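Local coordinates for 5-formaminoimidazole-4-carboxamide-1-(Beta)-D-ribofuranosyl 5'-monophosphate synthetase (Thermococcus kodakarensis, PDB 2PBZ), which is PurP, an ATP-binding ligase of IMP biosynthesis that probably forms the formamide carbon-nitrogen bond of FAICAR in archaeal purine synthesis, at the interface of chains A and B. Residues are numbered along the deposited sequence; one frame, centred on the assembly and turned at random. Chains: chain A/B, Hypothetical protein.

The interface of chains A and B. Residues chain A 37-38, 41-42; chain B 228, 283.
B:Tyr228 lies across the short helix 36-40 of chain A, with its ring over the backbone and side chain of A:Phe38. The rings meet edge to face, their planes at 63° and their centroids 5.4 Å apart, which excludes a parallel stack. A:Phe38 provides the edge: its CD1 comes 3.5 Å from CG of B:Tyr228, while A:Phe38 CA lies over the same ring face, 3.3 Å from CD2 of B:Tyr228. Further along the tyrosine, CE2 passes 3.6 Å from the backbone O of A:Pro37, and the phenol oxygen OH ends 3.4 Å from CB of A:Ser41. Beside this, one methyl of A:Leu42 lies over the face of B:Tyr283 at its phenol end, CD2 3.9 Å from CZ, a looser contact.

In the second shell, A:Ser41 OG hydrogen-bonds to A:Phe38 O at 2.7 Å, with OG, the donor, tilted out of the carbonyl plane. With OG set between backbone N and carbonyl carbon (chi1 73°), the hydroxyl turns back to the carbonyl O of A:Phe38, three residues earlier, in helix 36-40, and probably steadies the surface on which B:Tyr228 rests. On the other side, B:Tyr228 has CG opposite its own backbone N (chi1 176°), and this extends the phenol from helix 224-241 toward A:Ser41. A leucine in place of B:Tyr228 would probably lose the aromatic contact with A:Phe38 and leave A:Ser41 CB without its phenol neighbour.

Of the 164 Å² hidden in the patch, B:Tyr228 accounts for 64 Å², more than any other residue given. The patch joins two copies of PurP in the deposited assembly of three chains through an interface that is not an exact two-fold, and may help hold an oligomer together, although the structure alone does not show that this assembly is biological.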
loop_
_atom_site.group_PDB
_atom_site.type_symbol
_atom_site.label_atom_id
_atom_site.label_comp_id
_atom_site.label_asym_id
_atom_site.label_seq_id
_atom_site.Cartn_x
_atom_site.Cartn_y
_atom_site.Cartn_z
ATOM N N PRO A 37 23.961 4.754 14.681
ATOM C CA PRO A 37 24.089 3.290 14.646
ATOM C C PRO A 37 23.300 2.700 13.474
ATOM O O PRO A 37 23.815 1.933 12.663
ATOM C CB PRO A 37 23.519 2.868 15.996
ATOM C CG PRO A 37 23.873 4.025 16.879
ATOM C CD PRO A 37 23.580 5.229 16.023
ATOM N N PHE A 38 22.036 3.093 13.382
ATOM C CA PHE A 38 21.173 2.631 12.309
ATOM C C PHE A 38 21.678 2.963 10.900
ATOM O O PHE A 38 21.774 2.087 10.043
ATOM C CB PHE A 38 19.777 3.218 12.480
ATOM C CG PHE A 38 18.889 2.964 11.316
ATOM C CD1 PHE A 38 18.494 1.672 10.999
ATOM C CD2 PHE A 38 18.497 4.004 10.490
ATOM C CE1 PHE A 38 17.720 1.421 9.872
ATOM C CE2 PHE A 38 17.726 3.759 9.363
ATOM C CZ PHE A 38 17.338 2.462 9.056
ATOM N N SER A 41 24.928 1.291 9.437
ATOM C CA SER A 41 24.787 -0.103 9.029
ATOM C C SER A 41 24.220 -0.208 7.617
ATOM O O SER A 41 24.064 -1.302 7.085
ATOM C CB SER A 41 23.867 -0.861 10.003
ATOM O OG SER A 41 22.507 -0.494 9.832
ATOM N N LEU A 42 23.921 0.938 7.012
ATOM C CA LEU A 42 23.356 0.958 5.664
ATOM C C LEU A 42 24.399 1.083 4.551
ATOM O O LEU A 42 25.185 2.020 4.516
ATOM C CB LEU A 42 22.335 2.097 5.545
ATOM C CG LEU A 42 21.239 2.093 6.603
ATOM C CD1 LEU A 42 20.367 3.292 6.436
ATOM C CD2 LEU A 42 20.427 0.822 6.498
ATOM N N TYR B 228 15.569 0.111 15.192
ATOM C CA TYR B 228 16.786 -0.627 14.891
ATOM C C TYR B 228 17.521 -0.941 16.190
ATOM O O TYR B 228 18.052 -2.041 16.358
ATOM C CB TYR B 228 17.689 0.204 13.984
ATOM C CG TYR B 228 19.013 -0.439 13.694
ATOM C CD1 TYR B 228 19.091 -1.589 12.923
ATOM C CD2 TYR B 228 20.192 0.100 14.198
ATOM C CE1 TYR B 228 20.316 -2.188 12.654
ATOM C CE2 TYR B 228 21.411 -0.485 13.937
ATOM C CZ TYR B 228 21.469 -1.627 13.162
ATOM O OH TYR B 228 22.674 -2.201 12.857
ATOM N N TYR B 283 19.904 -2.482 1.450
ATOM C CA TYR B 283 21.010 -3.413 1.619
ATOM C C TYR B 283 21.348 -4.053 0.291
ATOM O O TYR B 283 22.473 -4.497 0.071
ATOM C CB TYR B 283 20.647 -4.496 2.628
ATOM C CG TYR B 283 20.113 -3.940 3.913
ATOM C CD1 TYR B 283 18.765 -3.673 4.065
ATOM C CD2 TYR B 283 20.966 -3.651 4.979
ATOM C CE1 TYR B 283 18.272 -3.138 5.240
ATOM C CE2 TYR B 283 20.476 -3.114 6.161
ATOM C CZ TYR B 283 19.127 -2.862 6.282
ATOM O OH TYR B 283 18.628 -2.346 7.448
#